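Local structure of ribonuclease J (Methanolobus psychrophilus R15, 5HAB) at residues V97-H109 with F169-V182. The protein probably degrades RNA as an exoribonuclease of the beta-CASP family of metallo-beta-lactamase-fold hydrolases. The protein carries 1 engineered substitution. Numbering follows the deposited sequence.
Sequences VRAIVCTHGALDH and FINTQHSIIDTVFV. Engineered in segment 97-109: Ala106 (natural residue His). With nucleotides of chain D.
His104, in the loop that follows strand 96-102, packs against the turn joining strands 166-172 and 179-186. Ile176 lays its CG2 methyl over one face of the imidazole, 4.2 Å from the ring centroid, while Thr179 lies alongside, its OG1 3.5 Å from His104 CB and its CG2 at the ring edge. With chi1 at 64°, CG sits between the backbone N and the carbonyl carbon, which brings ND1 to the amide of Ala106 two residues on (N to ND1 3.0 Å), close to the ring plane. His104 NE2 is left to Asp196; an imidazole suits the place because its two nitrogens serve two partners, which fixes its rotation. The backbones join once: Val180 N donates to Thr103 O (3.2 Å). Deeper, between the two sheets, side chains meet mainly through carbon: compact, branched Val101 sends CG1 against the flat ring of Phe169 at CE1 (3.7 Å), and Val182 CG1 meets the methyl of Thr103, whose hydroxyl is hydrogen-bonded to Asp54.

Toward the RNA the fit is looser. The His174 ring lies nearly parallel to that of His104 (20°) but slid aside, centroids 5.2 Å apart; its ND1 is bound to Gly409 O, and its edge faces the A2 phosphate of chain D. A water bridges Ile177 O and, weakly, Gly105 N. The engineered Ala106 occupies the N-cap position of the short helix, and the next amide, Leu107 N, donates to OP2 of A3 of chain D (3.1 Å). His104 to His109 correspond to the HxHxDH motif of metallo-beta-lactamase hydrolases, its second histidine replaced by Ala106, at the RNA-binding active-site cleft.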
ATOM      1  N   VAL B  97      13.344 -26.996  34.610  1.00 42.13           N
ATOM      2  CA  VAL B  97      13.928 -25.699  34.308  1.00 40.93           C
ATOM      3  C   VAL B  97      15.030 -25.369  35.303  1.00 36.58           C
ATOM      4  O   VAL B  97      14.797 -25.303  36.512  1.00 35.89           O
ATOM      5  CB  VAL B  97      12.848 -24.603  34.292  1.00 48.19           C
ATOM      6  CG1 VAL B  97      13.480 -23.244  34.055  1.00 35.97           C
ATOM      7  CG2 VAL B  97      11.807 -24.914  33.220  1.00 27.17           C
ATOM      8  N   ARG B  98      16.234 -25.158  34.782  1.00 32.01           N
ATOM      9  CA  ARG B  98      17.397 -24.907  35.618  1.00 29.33           C
ATOM     10  C   ARG B  98      17.827 -23.446  35.619  1.00 47.57           C
ATOM     11  O   ARG B  98      18.521 -23.006  36.537  1.00 41.63           O
ATOM     12  CB  ARG B  98      18.565 -25.786  35.160  1.00 31.90           C
ATOM     13  CG  ARG B  98      18.305 -27.284  35.263  1.00 35.31           C
ATOM     14  CD  ARG B  98      18.095 -27.718  36.711  1.00 49.28           C
ATOM     15  NE  ARG B  98      17.724 -29.128  36.826  1.00 65.96           N
ATOM     16  CZ  ARG B  98      17.254 -29.691  37.939  1.00 79.00           C
ATOM     17  NH1 ARG B  98      17.094 -28.964  39.039  1.00 56.87           N
ATOM     18  NH2 ARG B  98      16.940 -30.980  37.953  1.00 62.42           N
ATOM     19  N   ALA B  99      17.419 -22.694  34.599  1.00 40.45           N
ATOM     20  CA  ALA B  99      17.780 -21.280  34.512  1.00 26.80           C
ATOM     21  C   ALA B  99      16.867 -20.520  33.560  1.00 45.55           C
ATOM     22  O   ALA B  99      16.271 -21.099  32.657  1.00 35.43           O
ATOM     23  CB  ALA B  99      19.234 -21.123  34.079  1.00 32.51           C
ATOM     24  N   ILE B 100      16.768 -19.214  33.779  1.00 40.95           N
ATOM     25  CA  ILE B 100      16.016 -18.326  32.904  1.00 40.54           C
ATOM     26  C   ILE B 100      16.945 -17.241  32.366  1.00 41.70           C
ATOM     27  O   ILE B 100      17.410 -16.392  33.120  1.00 40.06           O
ATOM     28  CB  ILE B 100      14.826 -17.713  33.643  1.00 38.95           C
ATOM     29  CG1 ILE B 100      13.872 -18.815  34.108  1.00 38.51           C
ATOM     30  CG2 ILE B 100      14.114 -16.701  32.763  1.00 34.40           C
ATOM     31  CD1 ILE B 100      12.668 -18.298  34.869  1.00 27.72           C
ATOM     32  N   VAL B 101      17.235 -17.273  31.069  1.00 34.92           N
ATOM     33  CA  VAL B 101      18.098 -16.252  30.479  1.00 37.08           C
ATOM     34  C   VAL B 101      17.264 -15.128  29.876  1.00 40.14           C
ATOM     35  O   VAL B 101      16.264 -15.374  29.203  1.00 36.83           O
ATOM     36  CB  VAL B 101      19.042 -16.849  29.422  1.00 30.76           C
ATOM     37  CG1 VAL B 101      19.872 -15.748  28.767  1.00 35.92           C
ATOM     38  CG2 VAL B 101      19.963 -17.880  30.051  1.00 34.30           C
ATOM     39  N   CYS B 102      17.664 -13.892  30.157  1.00 43.48           N
ATOM     40  CA  CYS B 102      17.084 -12.726  29.505  1.00 35.14           C
ATOM     41  C   CYS B 102      18.161 -12.023  28.695  1.00 45.60           C
ATOM     42  O   CYS B 102      19.109 -11.474  29.259  1.00 35.35           O
ATOM     43  CB  CYS B 102      16.475 -11.775  30.524  1.00 32.34           C
ATOM     44  SG  CYS B 102      14.990 -12.416  31.306  1.00 39.41           S
ATOM     45  N   THR B 103      18.012 -12.034  27.373  1.00 34.53           N
ATOM     46  CA  THR B 103      19.073 -11.548  26.500  1.00 32.96           C
ATOM     47  C   THR B 103      19.143 -10.024  26.481  1.00 21.96           C
ATOM     48  O   THR B 103      20.169  -9.460  26.101  1.00 32.57           O
ATOM     49  CB  THR B 103      18.895 -12.061  25.060  1.00 44.04           C
ATOM     50  OG1 THR B 103      17.533 -11.883  24.659  1.00 36.18           O
ATOM     51  CG2 THR B 103      19.259 -13.538  24.973  1.00 29.44           C
ATOM     52  N   HIS B 104      18.066  -9.364  26.898  1.00 23.66           N
ATOM     53  CA  HIS B 104      18.111  -7.922  27.156  1.00 37.94           C
ATOM     54  C   HIS B 104      16.911  -7.484  27.986  1.00 30.49           C
ATOM     55  O   HIS B 104      16.062  -8.301  28.347  1.00 31.55           O
ATOM     56  CB  HIS B 104      18.178  -7.108  25.847  1.00 33.84           C
ATOM     57  CG  HIS B 104      16.971  -7.246  24.970  1.00 29.19           C
ATOM     58  ND1 HIS B 104      15.707  -6.880  25.375  1.00 27.41           N
ATOM     59  CD2 HIS B 104      16.845  -7.672  23.690  1.00 33.08           C
ATOM     60  CE1 HIS B 104      14.849  -7.098  24.395  1.00 35.41           C
ATOM     61  NE2 HIS B 104      15.516  -7.577  23.359  1.00 29.68           N
ATOM     62  N   GLY B 105      16.821  -6.186  28.259  1.00 38.80           N
ATOM     63  CA  GLY B 105      15.851  -5.691  29.215  1.00 28.45           C
ATOM     64  C   GLY B 105      14.622  -4.963  28.704  1.00 40.19           C
ATOM     65  O   GLY B 105      13.929  -4.309  29.484  1.00 39.68           O
ATOM     66  N   ALA B 106      14.329  -5.082  27.412  1.00 32.64           N
ATOM     67  CA  ALA B 106      13.126  -4.462  26.857  1.00 36.64           C
ATOM     68  C   ALA B 106      11.929  -5.369  27.116  1.00 40.38           C
ATOM     69  O   ALA B 106      12.104  -6.561  27.377  1.00 35.63           O
ATOM     70  CB  ALA B 106      13.291  -4.196  25.370  1.00 36.47           C
ATOM     71  N   LEU B 107      10.721  -4.815  27.020  1.00 39.28           N
ATOM     72  CA  LEU B 107       9.508  -5.529  27.437  1.00 40.97           C
ATOM     73  C   LEU B 107       9.178  -6.775  26.621  1.00 33.42           C
ATOM     74  O   LEU B 107       8.440  -7.639  27.085  1.00 44.60           O
ATOM     75  CB  LEU B 107       8.289  -4.604  27.412  1.00 37.90           C
ATOM     76  CG  LEU B 107       8.128  -3.573  28.532  1.00 50.02           C
ATOM     77  CD1 LEU B 107       6.758  -2.928  28.437  1.00 51.12           C
ATOM     78  CD2 LEU B 107       8.318  -4.213  29.893  1.00 47.82           C
ATOM     79  N   ASP B 108       9.691  -6.867  25.401  1.00 34.26           N
ATOM     80  CA  ASP B 108       9.407  -8.047  24.598  1.00 35.44           C
ATOM     81  C   ASP B 108      10.347  -9.184  25.002  1.00 40.33           C
ATOM     82  O   ASP B 108      10.283 -10.276  24.442  1.00 36.46           O
ATOM     83  CB  ASP B 108       9.521  -7.738  23.101  1.00 23.53           C
ATOM     84  CG  ASP B 108      10.948  -7.545  22.650  1.00 39.89           C
ATOM     85  OD1 ASP B 108      11.705  -6.817  23.324  1.00 49.05           O
ATOM     86  OD2 ASP B 108      11.313  -8.137  21.616  1.00 36.75           O
ATOM     87  N   HIS B 109      11.202  -8.929  25.992  1.00 35.43           N
ATOM     88  CA  HIS B 109      12.033  -9.981  26.571  1.00 37.46           C
ATOM     89  C   HIS B 109      11.858 -10.167  28.084  1.00 36.69           C
ATOM     90  O   HIS B 109      12.059 -11.266  28.593  1.00 48.26           O
ATOM     91  CB  HIS B 109      13.507  -9.722  26.267  1.00 29.82           C
ATOM     92  CG  HIS B 109      13.925 -10.182  24.909  1.00 34.84           C
ATOM     93  ND1 HIS B 109      15.246 -10.310  24.538  1.00 36.14           N
ATOM     94  CD2 HIS B 109      13.193 -10.540  23.828  1.00 33.42           C
ATOM     95  CE1 HIS B 109      15.309 -10.729  23.285  1.00 40.40           C
ATOM     96  NE2 HIS B 109      14.077 -10.876  22.833  1.00 31.61           N
ATOM     97  N   PHE B 169      27.624 -15.844  27.081  1.00 41.19           N
ATOM     98  CA  PHE B 169      27.077 -14.624  26.494  1.00 37.00           C
ATOM     99  C   PHE B 169      28.036 -14.068  25.441  1.00 53.98           C
ATOM    100  O   PHE B 169      29.248 -14.023  25.661  1.00 47.34           O
ATOM    101  CB  PHE B 169      26.810 -13.564  27.567  1.00 34.30           C
ATOM    102  CG  PHE B 169      25.524 -13.764  28.330  1.00 35.44           C
ATOM    103  CD1 PHE B 169      24.727 -14.873  28.107  1.00 34.58           C
ATOM    104  CD2 PHE B 169      25.105 -12.823  29.259  1.00 34.54           C
ATOM    105  CE1 PHE B 169      23.542 -15.050  28.809  1.00 30.05           C
ATOM    106  CE2 PHE B 169      23.922 -12.994  29.962  1.00 35.92           C
ATOM    107  CZ  PHE B 169      23.140 -14.107  29.736  1.00 36.02           C
ATOM    108  N   ILE B 170      27.494 -13.658  24.297  1.00 49.75           N
ATOM    109  CA  ILE B 170      28.289 -12.999  23.258  1.00 38.78           C
ATOM    110  C   ILE B 170      27.682 -11.632  22.999  1.00 44.42           C
ATOM    111  O   ILE B 170      26.481 -11.527  22.808  1.00 52.31           O
ATOM    112  CB  ILE B 170      28.336 -13.831  21.971  1.00 43.42           C
ATOM    113  CG1 ILE B 170      28.846 -15.238  22.268  1.00 44.57           C
ATOM    114  CG2 ILE B 170      29.199 -13.152  20.918  1.00 45.73           C
ATOM    115  CD1 ILE B 170      28.414 -16.247  21.257  1.00 53.75           C
ATOM    116  N   ASN B 171      28.490 -10.579  22.990  1.00 44.15           N
ATOM    117  CA  ASN B 171      27.924  -9.240  22.839  1.00 42.88           C
ATOM    118  C   ASN B 171      27.356  -9.052  21.436  1.00 37.87           C
ATOM    119  O   ASN B 171      27.888  -9.579  20.456  1.00 46.00           O
ATOM    120  CB  ASN B 171      28.971  -8.157  23.143  1.00 36.44           C
ATOM    121  CG  ASN B 171      29.339  -7.337  21.926  1.00 47.81           C
ATOM    122  OD1 ASN B 171      30.282  -7.665  21.206  1.00 60.27           O
ATOM    123  ND2 ASN B 171      28.601  -6.257  21.692  1.00 67.10           N
ATOM    124  N   THR B 172      26.250  -8.328  21.351  1.00 43.77           N
ATOM    125  CA  THR B 172      25.716  -7.936  20.056  1.00 43.33           C
ATOM    126  C   THR B 172      25.127  -6.537  20.189  1.00 49.81           C
ATOM    127  O   THR B 172      25.225  -5.919  21.252  1.00 53.81           O
ATOM    128  CB  THR B 172      24.653  -8.932  19.549  1.00 47.40           C
ATOM    129  OG1 THR B 172      24.357  -8.658  18.174  1.00 47.33           O
ATOM    130  CG2 THR B 172      23.371  -8.830  20.380  1.00 29.20           C
ATOM    131  N   GLN B 173      24.519  -6.033  19.120  1.00 44.59           N
ATOM    132  CA  GLN B 173      23.921  -4.705  19.163  1.00 42.62           C
ATOM    133  C   GLN B 173      22.409  -4.785  19.010  1.00 37.62           C
ATOM    134  O   GLN B 173      21.886  -5.746  18.450  1.00 47.87           O
ATOM    135  CB  GLN B 173      24.514  -3.810  18.074  1.00 45.79           C
ATOM    136  CG  GLN B 173      25.882  -3.236  18.411  1.00 40.29           C
ATOM    137  CD  GLN B 173      25.815  -2.146  19.462  1.00 43.15           C
ATOM    138  OE1 GLN B 173      24.979  -1.241  19.387  1.00 45.93           O
ATOM    139  NE2 GLN B 173      26.708  -2.217  20.442  1.00 51.44           N
ATOM    140  N   HIS B 174      21.721  -3.758  19.500  1.00 37.94           N
ATOM    141  CA  HIS B 174      20.264  -3.685  19.441  1.00 34.05           C
ATOM    142  C   HIS B 174      19.818  -2.308  19.925  1.00 39.19           C
ATOM    143  O   HIS B 174      20.645  -1.494  20.338  1.00 39.08           O
ATOM    144  CB  HIS B 174      19.623  -4.791  20.285  1.00 39.13           C
ATOM    145  CG  HIS B 174      18.145  -4.930  20.081  1.00 30.41           C
ATOM    146  ND1 HIS B 174      17.576  -5.064  18.834  1.00 28.97           N
ATOM    147  CD2 HIS B 174      17.120  -4.933  20.965  1.00 32.28           C
ATOM    148  CE1 HIS B 174      16.264  -5.155  18.958  1.00 41.15           C
ATOM    149  NE2 HIS B 174      15.961  -5.080  20.241  1.00 28.75           N
ATOM    150  N   SER B 175      18.515  -2.048  19.882  1.00 32.62           N
ATOM    151  CA  SER B 175      17.972  -0.753  20.279  1.00 40.05           C
ATOM    152  C   SER B 175      17.964  -0.543  21.795  1.00 47.47           C
ATOM    153  O   SER B 175      17.372   0.413  22.299  1.00 39.85           O
ATOM    154  CB  SER B 175      16.557  -0.599  19.727  1.00 31.32           C
ATOM    155  OG  SER B 175      15.784  -1.747  20.022  1.00 51.59           O
ATOM    156  N   ILE B 176      18.615  -1.445  22.518  1.00 43.87           N
ATOM    157  CA  ILE B 176      18.837  -1.270  23.946  1.00 46.92           C
ATOM    158  C   ILE B 176      20.245  -1.766  24.232  1.00 40.89           C
ATOM    159  O   ILE B 176      20.748  -2.671  23.560  1.00 39.52           O
ATOM    160  CB  ILE B 176      17.770  -1.992  24.806  1.00 34.66           C
ATOM    161  CG1 ILE B 176      17.943  -1.632  26.286  1.00 48.75           C
ATOM    162  CG2 ILE B 176      17.835  -3.501  24.609  1.00 43.82           C
ATOM    163  CD1 ILE B 176      16.910  -2.256  27.215  1.00 33.73           C
ATOM    164  N   ILE B 177      20.893  -1.141  25.208  1.00 44.63           N
ATOM    165  CA  ILE B 177      22.278  -1.442  25.525  1.00 39.02           C
ATOM    166  C   ILE B 177      22.383  -2.801  26.207  1.00 51.42           C
ATOM    167  O   ILE B 177      21.413  -3.281  26.808  1.00 39.17           O
ATOM    168  CB  ILE B 177      22.889  -0.337  26.401  1.00 53.57           C
ATOM    169  CG1 ILE B 177      21.996  -0.070  27.613  1.00 40.91           C
ATOM    170  CG2 ILE B 177      23.071   0.937  25.594  1.00 35.79           C
ATOM    171  CD1 ILE B 177      22.588   0.905  28.607  1.00 47.97           C
ATOM    172  N   ASP B 178      23.565  -3.404  26.102  1.00 36.90           N
ATOM    173  CA  ASP B 178      23.904  -4.662  26.768  1.00 47.52           C
ATOM    174  C   ASP B 178      23.011  -5.823  26.315  1.00 53.30           C
ATOM    175  O   ASP B 178      22.360  -6.480  27.130  1.00 44.95           O
ATOM    176  CB  ASP B 178      23.831  -4.498  28.290  1.00 53.19           C
ATOM    177  CG  ASP B 178      25.033  -5.100  29.005  1.00 52.67           C
ATOM    178  OD1 ASP B 178      25.896  -5.703  28.330  1.00 47.89           O
ATOM    179  OD2 ASP B 178      25.121  -4.965  30.244  1.00 59.43           O
ATOM    180  N   THR B 179      22.988  -6.066  25.007  1.00 49.64           N
ATOM    181  CA  THR B 179      22.251  -7.190  24.435  1.00 31.66           C
ATOM    182  C   THR B 179      23.219  -8.307  24.033  1.00 32.93           C
ATOM    183  O   THR B 179      24.324  -8.038  23.544  1.00 29.18           O
ATOM    184  CB  THR B 179      21.412  -6.752  23.212  1.00 38.70           C
ATOM    185  OG1 THR B 179      20.466  -5.752  23.613  1.00 40.39           O
ATOM    186  CG2 THR B 179      20.652  -7.930  22.626  1.00 29.53           C
ATOM    187  N   VAL B 180      22.818  -9.558  24.257  1.00 33.03           N
ATOM    188  CA  VAL B 180      23.699 -10.690  23.972  1.00 29.59           C
ATOM    189  C   VAL B 180      23.038 -11.795  23.134  1.00 34.44           C
ATOM    190  O   VAL B 180      21.831 -12.034  23.230  1.00 30.89           O
ATOM    191  CB  VAL B 180      24.243 -11.290  25.290  1.00 36.84           C
ATOM    192  CG1 VAL B 180      25.100 -10.272  26.029  1.00 32.57           C
ATOM    193  CG2 VAL B 180      23.100 -11.776  26.183  1.00 28.69           C
ATOM    194  N   PHE B 181      23.839 -12.451  22.298  1.00 29.19           N
ATOM    195  CA  PHE B 181      23.536 -13.797  21.833  1.00 28.78           C
ATOM    196  C   PHE B 181      23.801 -14.724  23.005  1.00 48.99           C
ATOM    197  O   PHE B 181      24.728 -14.481  23.790  1.00 40.61           O
ATOM    198  CB  PHE B 181      24.417 -14.233  20.650  1.00 30.84           C
ATOM    199  CG  PHE B 181      24.193 -13.463  19.371  1.00 35.69           C
ATOM    200  CD1 PHE B 181      23.190 -12.522  19.259  1.00 28.48           C
ATOM    201  CD2 PHE B 181      24.992 -13.716  18.265  1.00 39.55           C
ATOM    202  CE1 PHE B 181      23.002 -11.833  18.079  1.00 42.00           C
ATOM    203  CE2 PHE B 181      24.807 -13.034  17.083  1.00 36.61           C
ATOM    204  CZ  PHE B 181      23.811 -12.090  16.989  1.00 33.09           C
ATOM    205  N   VAL B 182      23.038 -15.804  23.118  1.00 40.45           N
ATOM    206  CA  VAL B 182      23.367 -16.785  24.147  1.00 46.40           C
ATOM    207  C   VAL B 182      23.681 -18.129  23.504  1.00 43.14           C
ATOM    208  O   VAL B 182      22.933 -18.619  22.661  1.00 42.81           O
ATOM    209  CB  VAL B 182      22.240 -16.902  25.212  1.00 44.37           C
ATOM    210  CG1 VAL B 182      20.884 -17.040  24.565  1.00 44.29           C
ATOM    211  CG2 VAL B 182      22.499 -18.081  26.140  1.00 37.14           C
TER
ATOM    212  P     A D   3      10.162  -1.054  25.487  1.00109.59           P
ATOM    213  OP1   A D   3      11.023  -0.267  26.408  1.00102.20           O
ATOM    214  OP2   A D   3      10.618  -2.388  25.026  1.00 93.67           O
ATOM    215  O5'   A D   3       8.732  -1.246  26.168  1.00104.14           O
ATOM    216  C5'   A D   3       8.122  -0.195  26.907  1.00109.30           C
ATOM    217  C4'   A D   3       7.196   0.630  26.047  1.00114.64           C
ATOM    218  O4'   A D   3       5.949  -0.074  25.818  1.00113.57           O
ATOM    219  C3'   A D   3       6.762   1.967  26.623  1.00115.68           C
ATOM    220  O3'   A D   3       7.748   2.970  26.465  1.00107.50           O
ATOM    221  C2'   A D   3       5.474   2.260  25.861  1.00113.44           C
ATOM    222  O2'   A D   3       5.762   2.789  24.574  1.00109.74           O
ATOM    223  C1'   A D   3       4.891   0.854  25.685  1.00114.76           C
ATOM    224  N9    A D   3       3.829   0.547  26.664  1.00111.11           N
ATOM    225  C8    A D   3       3.912  -0.108  27.870  1.00103.43           C
ATOM    226  N7    A D   3       2.759  -0.216  28.492  1.00 96.14           N
ATOM    227  C5    A D   3       1.856   0.407  27.638  1.00115.14           C
ATOM    228  C6    A D   3       0.466   0.634  27.712  1.00115.85           C
ATOM    229  N6    A D   3      -0.301   0.240  28.732  1.00111.25           N
ATOM    230  N1    A D   3      -0.121   1.289  26.684  1.00116.55           N
ATOM    231  C2    A D   3       0.639   1.687  25.656  1.00102.03           C
ATOM    232  N3    A D   3       1.947   1.533  25.473  1.00104.36           N
ATOM    233  C4    A D   3       2.503   0.880  26.510  1.00115.78           C
ATOM    234  P     A D   2      10.686  -4.076  20.046  1.00 98.83           P
ATOM    235  OP1   A D   2      11.896  -4.732  19.486  1.00 76.93           O
ATOM    236  OP2   A D   2       9.913  -4.742  21.125  1.00 88.39           O
ATOM    237  O5'   A D   2      11.121  -2.624  20.544  1.00109.11           O
ATOM    238  C5'   A D   2      10.826  -2.188  21.863  1.00 98.54           C
ATOM    239  C4'   A D   2      10.029  -0.907  21.871  1.00101.81           C
ATOM    240  O4'   A D   2       9.111  -0.888  20.748  1.00100.23           O
ATOM    241  C3'   A D   2       9.144  -0.692  23.091  1.00103.80           C
ATOM    242  O3'   A D   2       9.853  -0.152  24.194  1.00104.27           O
ATOM    243  C2'   A D   2       8.043   0.221  22.564  1.00104.07           C
ATOM    244  O2'   A D   2       8.467   1.575  22.555  1.00 93.84           O
ATOM    245  C1'   A D   2       7.903  -0.260  21.118  1.00103.06           C
ATOM    246  N9    A D   2       6.798  -1.220  20.932  1.00106.89           N
ATOM    247  C8    A D   2       6.895  -2.521  20.499  1.00 89.54           C
ATOM    248  N7    A D   2       5.743  -3.138  20.401  1.00 93.75           N
ATOM    249  C5    A D   2       4.820  -2.175  20.780  1.00 96.50           C
ATOM    250  C6    A D   2       3.419  -2.207  20.887  1.00 95.24           C
ATOM    251  N6    A D   2       2.680  -3.286  20.610  1.00 83.05           N
ATOM    252  N1    A D   2       2.799  -1.076  21.296  1.00100.53           N
ATOM    253  C2    A D   2       3.545   0.004  21.573  1.00101.28           C
ATOM    254  N3    A D   2       4.866   0.156  21.510  1.00 90.75           N
ATOM    255  C4    A D   2       5.453  -0.982  21.097  1.00100.97           C
TER
HETATM  256  O   HOH W   1      19.685  -4.762  28.511  1.00 39.62           O